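Long-range contact in protein GH61E (PDB 3EJA), which is probably a copper-dependent lytic polysaccharide monooxygenase, cutting crystalline and amorphous polysaccharides by oxidising their glycosidic bonds to give C1- and C4-oxidised products: residues A[4-17]-A[150-162]. Sequence-based numbering, arbitrary orientation.
Sequences WPRVNDGADWQQVR and AQFYISCAQLSVT. With SO4 (sulfate ion), chain I.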
ATOM      1  N   TRP A   4       3.728   4.969   7.787  1.00 11.94           N
ATOM      2  CA  TRP A   4       3.250   5.746   6.642  1.00 12.05           C
ATOM      3  C   TRP A   4       2.189   6.740   7.180  1.00 12.35           C
ATOM      4  O   TRP A   4       0.986   6.514   7.011  1.00 11.99           O
ATOM      5  CB  TRP A   4       2.599   4.817   5.612  1.00 12.15           C
ATOM      6  CG  TRP A   4       3.510   3.958   4.773  1.00 11.99           C
ATOM      7  CD1 TRP A   4       3.799   2.637   4.967  1.00 12.26           C
ATOM      8  CD2 TRP A   4       4.200   4.347   3.572  1.00 12.24           C
ATOM      9  NE1 TRP A   4       4.637   2.181   3.975  1.00 12.47           N
ATOM     10  CE2 TRP A   4       4.894   3.206   3.102  1.00 12.23           C
ATOM     11  CE3 TRP A   4       4.302   5.547   2.852  1.00 11.59           C
ATOM     12  CZ2 TRP A   4       5.683   3.230   1.942  1.00 12.08           C
ATOM     13  CZ3 TRP A   4       5.082   5.571   1.694  1.00 12.23           C
ATOM     14  CH2 TRP A   4       5.768   4.417   1.257  1.00 12.68           C
ATOM     15  N   PRO A   5       2.633   7.817   7.870  1.00 12.47           N
ATOM     16  CA  PRO A   5       1.697   8.598   8.701  1.00 12.71           C
ATOM     17  C   PRO A   5       0.902   9.725   8.009  1.00 13.15           C
ATOM     18  O   PRO A   5      -0.093  10.192   8.572  1.00 13.21           O
ATOM     19  CB  PRO A   5       2.616   9.196   9.767  1.00 12.81           C
ATOM     20  CG  PRO A   5       3.931   9.429   9.035  1.00 12.32           C
ATOM     21  CD  PRO A   5       4.016   8.332   7.966  1.00 12.46           C
ATOM     22  N   ARG A   6       1.333  10.157   6.822  1.00 13.44           N
ATOM     23  CA  ARG A   6       0.816  11.392   6.218  1.00 14.29           C
ATOM     24  C   ARG A   6       0.659  11.335   4.706  1.00 13.91           C
ATOM     25  O   ARG A   6       1.427  10.655   4.009  1.00 13.66           O
ATOM     26  CB  ARG A   6       1.768  12.567   6.513  1.00 13.55           C
ATOM     27  CG  ARG A   6       1.941  12.953   7.963  1.00 15.83           C
ATOM     28  CD  ARG A   6       3.003  14.048   8.142  1.00 15.55           C
ATOM     29  NE  ARG A   6       4.367  13.535   8.023  1.00 20.15           N
ATOM     30  CZ  ARG A   6       5.254  13.921   7.107  1.00 21.18           C
ATOM     31  NH1 ARG A   6       4.949  14.851   6.208  1.00 21.75           N
ATOM     32  NH2 ARG A   6       6.463  13.372   7.091  1.00 22.91           N
ATOM     33  N   VAL A   7      -0.309  12.096   4.205  1.00 13.81           N
ATOM     34  CA  VAL A   7      -0.454  12.336   2.769  1.00 14.23           C
ATOM     35  C   VAL A   7      -0.412  13.838   2.495  1.00 14.88           C
ATOM     36  O   VAL A   7      -0.854  14.640   3.335  1.00 14.37           O
ATOM     37  CB  VAL A   7      -1.743  11.705   2.170  1.00 14.16           C
ATOM     38  CG1 VAL A   7      -1.560  10.197   1.982  1.00 13.62           C
ATOM     39  CG2 VAL A   7      -2.977  12.019   3.030  1.00 13.85           C
ATOM     40  N   ASN A   8       0.128  14.202   1.333  1.00 15.34           N
ATOM     41  CA  ASN A   8       0.325  15.609   0.944  1.00 16.15           C
ATOM     42  C   ASN A   8       0.850  16.492   2.086  1.00 16.66           C
ATOM     43  O   ASN A   8       1.889  16.188   2.681  1.00 16.63           O
ATOM     44  CB  ASN A   8      -0.950  16.190   0.310  1.00 15.74           C
ATOM     45  CG  ASN A   8      -1.226  15.613  -1.065  1.00 15.42           C
ATOM     46  OD1 ASN A   8      -0.586  14.649  -1.479  1.00 15.69           O
ATOM     47  ND2 ASN A   8      -2.181  16.196  -1.776  1.00 14.22           N
ATOM     48  N   ASP A   9       0.121  17.563   2.405  1.00 17.20           N
ATOM     49  CA  ASP A   9       0.552  18.533   3.427  1.00 17.58           C
ATOM     50  C   ASP A   9      -0.094  18.295   4.805  1.00 17.56           C
ATOM     51  O   ASP A   9       0.017  19.132   5.716  1.00 17.33           O
ATOM     52  CB  ASP A   9       0.208  19.951   2.957  0.50 17.71           C
ATOM     53  CG  ASP A   9      -1.295  20.163   2.780  0.50 18.13           C
ATOM     54  OD1 ASP A   9      -2.015  19.202   2.408  0.50 18.01           O
ATOM     55  OD2 ASP A   9      -1.754  21.300   3.010  0.50 19.16           O
ATOM     56  N   GLY A  10      -0.766  17.157   4.959  1.00 16.92           N
ATOM     57  CA  GLY A  10      -1.472  16.841   6.197  1.00 16.43           C
ATOM     58  C   GLY A  10      -0.557  16.409   7.330  1.00 16.29           C
ATOM     59  O   GLY A  10       0.606  16.065   7.110  1.00 16.27           O
ATOM     60  N   ALA A  11      -1.094  16.426   8.548  1.00 15.95           N
ATOM     61  CA  ALA A  11      -0.352  16.006   9.741  1.00 15.63           C
ATOM     62  C   ALA A  11      -0.434  14.495   9.937  1.00 15.28           C
ATOM     63  O   ALA A  11      -1.185  13.808   9.244  1.00 14.91           O
ATOM     64  CB  ALA A  11      -0.879  16.722  10.990  1.00 15.82           C
ATOM     65  N   ASP A  12       0.344  13.986  10.889  1.00 14.77           N
ATOM     66  CA  ASP A  12       0.354  12.557  11.202  1.00 14.67           C
ATOM     67  C   ASP A  12      -1.059  12.082  11.509  1.00 14.69           C
ATOM     68  O   ASP A  12      -1.729  12.634  12.386  1.00 14.35           O
ATOM     69  CB  ASP A  12       1.233  12.263  12.419  1.00 14.68           C
ATOM     70  CG  ASP A  12       2.723  12.289  12.115  1.00 14.75           C
ATOM     71  OD1 ASP A  12       3.129  12.458  10.956  1.00 14.14           O
ATOM     72  OD2 ASP A  12       3.491  12.124  13.092  1.00 15.52           O
ATOM     73  N   TRP A  13      -1.507  11.074  10.764  1.00 14.69           N
ATOM     74  CA  TRP A  13      -2.815  10.418  10.976  1.00 14.53           C
ATOM     75  C   TRP A  13      -4.022  11.359  10.859  1.00 14.71           C
ATOM     76  O   TRP A  13      -5.061  11.131  11.483  1.00 14.44           O
ATOM     77  CB  TRP A  13      -2.836   9.641  12.310  1.00 14.08           C
ATOM     78  CG  TRP A  13      -1.529   8.968  12.595  1.00 14.08           C
ATOM     79  CD1 TRP A  13      -0.628   9.294  13.575  1.00 13.27           C
ATOM     80  CD2 TRP A  13      -0.947   7.889  11.854  1.00 13.34           C
ATOM     81  NE1 TRP A  13       0.465   8.461  13.506  1.00 14.23           N
ATOM     82  CE2 TRP A  13       0.301   7.596  12.452  1.00 13.65           C
ATOM     83  CE3 TRP A  13      -1.362   7.137  10.746  1.00 13.58           C
ATOM     84  CZ2 TRP A  13       1.136   6.576  11.983  1.00 13.73           C
ATOM     85  CZ3 TRP A  13      -0.529   6.117  10.277  1.00 13.18           C
ATOM     86  CH2 TRP A  13       0.705   5.850  10.892  1.00 13.43           C
ATOM     87  N   GLN A  14      -3.883  12.410  10.053  1.00 14.81           N
ATOM     88  CA  GLN A  14      -4.983  13.357   9.863  1.00 15.20           C
ATOM     89  C   GLN A  14      -5.953  12.872   8.785  1.00 14.75           C
ATOM     90  O   GLN A  14      -7.161  12.769   9.032  1.00 14.79           O
ATOM     91  CB  GLN A  14      -4.458  14.759   9.563  1.00 15.31           C
ATOM     92  CG  GLN A  14      -5.556  15.798   9.474  1.00 16.11           C
ATOM     93  CD  GLN A  14      -5.012  17.195   9.313  1.00 18.62           C
ATOM     94  OE1 GLN A  14      -3.856  17.387   8.920  1.00 19.64           O
ATOM     95  NE2 GLN A  14      -5.846  18.189   9.610  1.00 18.31           N
ATOM     96  N   GLN A  15      -5.418  12.582   7.601  1.00 14.36           N
ATOM     97  CA  GLN A  15      -6.181  11.952   6.525  1.00 14.09           C
ATOM     98  C   GLN A  15      -5.820  10.468   6.414  1.00 13.70           C
ATOM     99  O   GLN A  15      -6.339   9.763   5.553  1.00 13.64           O
ATOM    100  CB  GLN A  15      -5.933  12.666   5.183  1.00 14.15           C
ATOM    101  CG  GLN A  15      -6.436  14.115   5.130  1.00 14.28           C
ATOM    102  CD  GLN A  15      -5.415  15.121   5.654  1.00 16.12           C
ATOM    103  OE1 GLN A  15      -4.229  14.811   5.802  1.00 16.09           O
ATOM    104  NE2 GLN A  15      -5.875  16.342   5.931  1.00 15.67           N
ATOM    105  N   VAL A  16      -4.920  10.010   7.286  1.00 12.97           N
ATOM    106  CA  VAL A  16      -4.480   8.610   7.314  1.00 12.47           C
ATOM    107  C   VAL A  16      -5.008   7.919   8.580  1.00 12.16           C
ATOM    108  O   VAL A  16      -4.815   8.416   9.685  1.00 11.98           O
ATOM    109  CB  VAL A  16      -2.920   8.496   7.254  1.00 12.37           C
ATOM    110  CG1 VAL A  16      -2.476   7.031   7.329  1.00 11.92           C
ATOM    111  CG2 VAL A  16      -2.377   9.138   5.983  1.00 12.45           C
ATOM    112  N   ARG A  17      -5.687   6.782   8.420  1.00 11.25           N
ATOM    113  CA  ARG A  17      -6.167   6.023   9.584  1.00 11.32           C
ATOM    114  C   ARG A  17      -4.985   5.590  10.453  1.00 11.51           C
ATOM    115  O   ARG A  17      -3.975   5.086   9.942  1.00 11.54           O
ATOM    116  CB  ARG A  17      -7.009   4.817   9.154  1.00 11.03           C
ATOM    117  CG  ARG A  17      -8.233   5.211   8.298  1.00 10.82           C
ATOM    118  CD  ARG A  17      -9.112   4.018   7.989  1.00 11.29           C
ATOM    119  NE  ARG A  17     -10.427   4.439   7.495  1.00 10.04           N
ATOM    120  CZ  ARG A  17     -11.444   3.608   7.272  1.00 11.99           C
ATOM    121  NH1 ARG A  17     -11.302   2.306   7.495  1.00 11.31           N
ATOM    122  NH2 ARG A  17     -12.605   4.079   6.830  1.00 10.06           N
ATOM    123  N   ALA A 150       8.889 -11.870   5.856  1.00 10.46           N
ATOM    124  CA  ALA A 150       8.646 -10.562   5.233  1.00 10.57           C
ATOM    125  C   ALA A 150       8.006  -9.575   6.229  1.00 10.67           C
ATOM    126  O   ALA A 150       7.178  -9.969   7.050  1.00 10.76           O
ATOM    127  CB  ALA A 150       7.768 -10.708   3.993  1.00 10.21           C
ATOM    128  N   GLN A 151       8.399  -8.304   6.149  1.00 10.45           N
ATOM    129  CA  GLN A 151       7.870  -7.277   7.067  1.00 11.04           C
ATOM    130  C   GLN A 151       7.061  -6.234   6.297  1.00 10.58           C
ATOM    131  O   GLN A 151       7.610  -5.500   5.473  1.00 10.63           O
ATOM    132  CB  GLN A 151       9.010  -6.616   7.859  1.00 11.18           C
ATOM    133  CG  GLN A 151       9.755  -7.583   8.768  1.00 11.49           C
ATOM    134  CD  GLN A 151      10.952  -6.960   9.474  1.00 11.92           C
ATOM    135  OE1 GLN A 151      11.248  -5.768   9.313  1.00 12.52           O
ATOM    136  NE2 GLN A 151      11.648  -7.768  10.266  1.00 11.98           N
ATOM    137  N   PHE A 152       5.755  -6.188   6.559  1.00 10.07           N
ATOM    138  CA  PHE A 152       4.863  -5.244   5.874  1.00 10.10           C
ATOM    139  C   PHE A 152       4.668  -3.955   6.664  1.00  9.99           C
ATOM    140  O   PHE A 152       4.225  -3.983   7.813  1.00 10.11           O
ATOM    141  CB  PHE A 152       3.499  -5.903   5.579  1.00  9.95           C
ATOM    142  CG  PHE A 152       3.585  -7.059   4.614  1.00 10.08           C
ATOM    143  CD1 PHE A 152       3.999  -8.319   5.050  1.00  9.89           C
ATOM    144  CD2 PHE A 152       3.251  -6.887   3.270  1.00 10.11           C
ATOM    145  CE1 PHE A 152       4.097  -9.391   4.161  1.00 10.03           C
ATOM    146  CE2 PHE A 152       3.342  -7.952   2.368  1.00 10.11           C
ATOM    147  CZ  PHE A 152       3.768  -9.211   2.812  1.00 10.18           C
ATOM    148  N   TYR A 153       5.002  -2.836   6.024  1.00  9.93           N
ATOM    149  CA  TYR A 153       4.804  -1.504   6.590  1.00 10.20           C
ATOM    150  C   TYR A 153       3.679  -0.853   5.804  1.00  9.91           C
ATOM    151  O   TYR A 153       3.813  -0.634   4.601  1.00  9.98           O
ATOM    152  CB  TYR A 153       6.114  -0.692   6.532  1.00 10.28           C
ATOM    153  CG  TYR A 153       7.221  -1.359   7.314  1.00 10.48           C
ATOM    154  CD1 TYR A 153       7.356  -1.132   8.685  1.00 10.66           C
ATOM    155  CD2 TYR A 153       8.107  -2.254   6.696  1.00 10.50           C
ATOM    156  CE1 TYR A 153       8.343  -1.761   9.420  1.00 11.01           C
ATOM    157  CE2 TYR A 153       9.109  -2.892   7.432  1.00 10.86           C
ATOM    158  CZ  TYR A 153       9.216  -2.637   8.790  1.00 10.84           C
ATOM    159  OH  TYR A 153      10.197  -3.245   9.537  1.00 11.74           O
ATOM    160  N   ILE A 154       2.563  -0.586   6.492  1.00  9.58           N
ATOM    161  CA  ILE A 154       1.266  -0.295   5.861  1.00  9.51           C
ATOM    162  C   ILE A 154       0.525   0.862   6.537  1.00  9.43           C
ATOM    163  O   ILE A 154       0.629   1.040   7.742  1.00  9.92           O
ATOM    164  CB  ILE A 154       0.327  -1.569   5.923  1.00  9.48           C
ATOM    165  CG1 ILE A 154       0.879  -2.719   5.059  1.00  9.72           C
ATOM    166  CG2 ILE A 154      -1.134  -1.251   5.518  1.00  9.42           C
ATOM    167  CD1 ILE A 154       0.400  -4.106   5.522  1.00  8.91           C
ATOM    168  N   SER A 155      -0.237   1.620   5.751  1.00  9.50           N
ATOM    169  CA  SER A 155      -1.337   2.446   6.278  1.00  9.91           C
ATOM    170  C   SER A 155      -2.383   2.704   5.180  1.00 10.22           C
ATOM    171  O   SER A 155      -2.153   2.379   4.015  1.00 10.22           O
ATOM    172  CB  SER A 155      -0.828   3.765   6.869  1.00  9.51           C
ATOM    173  OG  SER A 155      -0.540   4.688   5.848  1.00  9.25           O
ATOM    174  N   CYS A 156      -3.523   3.290   5.548  1.00 10.64           N
ATOM    175  CA  CYS A 156      -4.532   3.666   4.557  1.00 10.91           C
ATOM    176  C   CYS A 156      -5.011   5.095   4.731  1.00 11.34           C
ATOM    177  O   CYS A 156      -5.336   5.519   5.847  1.00 11.34           O
ATOM    178  CB  CYS A 156      -5.736   2.729   4.605  1.00 11.01           C
ATOM    179  SG  CYS A 156      -5.393   1.008   4.180  1.00 10.08           S
ATOM    180  N   ALA A 157      -5.056   5.823   3.618  1.00 11.80           N
ATOM    181  CA  ALA A 157      -5.496   7.218   3.613  1.00 12.67           C
ATOM    182  C   ALA A 157      -6.923   7.313   3.084  1.00 13.18           C
ATOM    183  O   ALA A 157      -7.356   6.461   2.302  1.00 13.21           O
ATOM    184  CB  ALA A 157      -4.560   8.072   2.758  1.00 12.52           C
ATOM    185  N   GLN A 158      -7.637   8.354   3.523  1.00 13.45           N
ATOM    186  CA  GLN A 158      -9.016   8.610   3.086  1.00 14.22           C
ATOM    187  C   GLN A 158      -9.033   9.723   2.040  1.00 14.46           C
ATOM    188  O   GLN A 158      -8.563  10.837   2.300  1.00 14.33           O
ATOM    189  CB  GLN A 158      -9.903   8.957   4.289  1.00 14.15           C
ATOM    190  CG  GLN A 158      -9.940   7.825   5.337  1.00 14.36           C
ATOM    191  CD  GLN A 158     -10.776   8.111   6.586  1.00 14.47           C
ATOM    192  OE1 GLN A 158     -11.057   7.190   7.360  1.00 14.17           O
ATOM    193  NE2 GLN A 158     -11.170   9.369   6.792  1.00 14.39           N
ATOM    194  N   LEU A 159      -9.555   9.394   0.860  1.00 14.80           N
ATOM    195  CA  LEU A 159      -9.565  10.286  -0.306  1.00 15.71           C
ATOM    196  C   LEU A 159     -10.981  10.595  -0.792  1.00 16.39           C
ATOM    197  O   LEU A 159     -11.880   9.751  -0.706  1.00 16.11           O
ATOM    198  CB  LEU A 159      -8.776   9.645  -1.462  1.00 15.14           C
ATOM    199  CG  LEU A 159      -7.273   9.928  -1.622  1.00 16.23           C
ATOM    200  CD1 LEU A 159      -6.512   9.781  -0.318  1.00 14.98           C
ATOM    201  CD2 LEU A 159      -6.652   9.053  -2.726  1.00 15.20           C
ATOM    202  N   SER A 160     -11.157  11.813  -1.301  1.00 17.23           N
ATOM    203  CA  SER A 160     -12.310  12.158  -2.118  1.00 18.09           C
ATOM    204  C   SER A 160     -11.812  12.503  -3.518  1.00 18.54           C
ATOM    205  O   SER A 160     -11.158  13.531  -3.713  1.00 18.68           O
ATOM    206  CB  SER A 160     -13.078  13.336  -1.510  1.00 18.24           C
ATOM    207  OG  SER A 160     -14.161  13.694  -2.342  1.00 18.74           O
ATOM    208  N   VAL A 161     -12.118  11.631  -4.478  1.00 19.13           N
ATOM    209  CA  VAL A 161     -11.663  11.767  -5.857  1.00 19.87           C
ATOM    210  C   VAL A 161     -12.768  12.360  -6.737  1.00 20.70           C
ATOM    211  O   VAL A 161     -13.888  11.847  -6.776  1.00 20.42           O
ATOM    212  CB  VAL A 161     -11.181  10.403  -6.433  1.00 19.60           C
ATOM    213  CG1 VAL A 161     -10.772  10.529  -7.901  1.00 19.27           C
ATOM    214  CG2 VAL A 161     -10.026   9.853  -5.598  1.00 19.44           C
ATOM    215  N   THR A 162     -12.442  13.449  -7.429  1.00 21.69           N
ATOM    216  CA  THR A 162     -13.384  14.100  -8.337  1.00 22.96           C
ATOM    217  C   THR A 162     -12.837  14.099  -9.763  1.00 23.67           C
ATOM    218  O   THR A 162     -11.653  13.851  -9.978  1.00 23.83           O
ATOM    219  CB  THR A 162     -13.689  15.556  -7.897  1.00 22.68           C
ATOM    220  OG1 THR A 162     -12.471  16.307  -7.852  1.00 22.44           O
ATOM    221  CG2 THR A 162     -14.338  15.577  -6.515  1.00 22.74           C
TER
HETATM  222  S   SO4 I4851      14.740  -6.788  11.973  0.50 31.02           S
HETATM  223  O1  SO4 I4851      13.856  -7.910  11.671  0.50 30.46           O
HETATM  224  O2  SO4 I4851      16.117  -7.270  12.007  0.50 30.34           O
HETATM  225  O3  SO4 I4851      14.579  -5.745  10.967  0.50 30.40           O
HETATM  226  O4  SO4 I4851      14.394  -6.238  13.283  0.50 30.98           O
HETATM  227  O   HOH W   1       2.141   2.765   9.323  1.00 12.48           O
HETATM  228  O   HOH W   2      -3.914   2.972   8.362  1.00  9.75           O
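Trp4 lays the pyrrole edge of its indole against the backbone of Tyr153 and Ile154, with NE1 3.0 Å from Tyr153 O in a weak hydrogen bond, bent well away from linear. At the backbone of the same residue, Ser155 OG donates to Trp4 O at 2.6 Å, in the carbonyl plane and on a lone pair. With chi1 at 78°, that hydroxyl sits between the backbone N and carbonyl carbon of Ser155, where it also meets Trp4 CB and Val16 CG1; Tyr60 OH is a further hydrogen-bond partner. A water accepts from Trp4 N and donates to Ile154 O, bridging the two backbones. Farther along, Ala157 CB is touched by Val7 CG1 (3.8 Å) and Val16 CG2 (4.0 Å), a small apolar cluster which the side chain of Tyr60, from strand 57-63, also touches.

The loop then docks on strand 151-162 through a single bridge, Val16 with Ala157: Gln158 N binds Gln15 O at 2.8 Å, and Arg17 N binds Cys156 O at 2.9 Å. Arg17, extended from CG to NE, crosses the Gln158 side chain at about a right angle. Its NE reaches a lone pair of Gln158 OE1 (2.8 Å, 166° at H) within the guanidinium plane, although guanidinium and amide planes stand 75° apart. Ala46 N also binds OE1, while Trp88 O and Asn89 OD1 take the guanidinium's terminal nitrogens, fixing its rotation.

Strands 3-7 and 151-162 belong to different sheets, so Trp4 and Val7 pack one layer on the other in the fibronectin type III-like β-sandwich of the AA9 family; Tyr153, with His1 and His68, forms the site holding magnesium here and probably copper in the active enzyme.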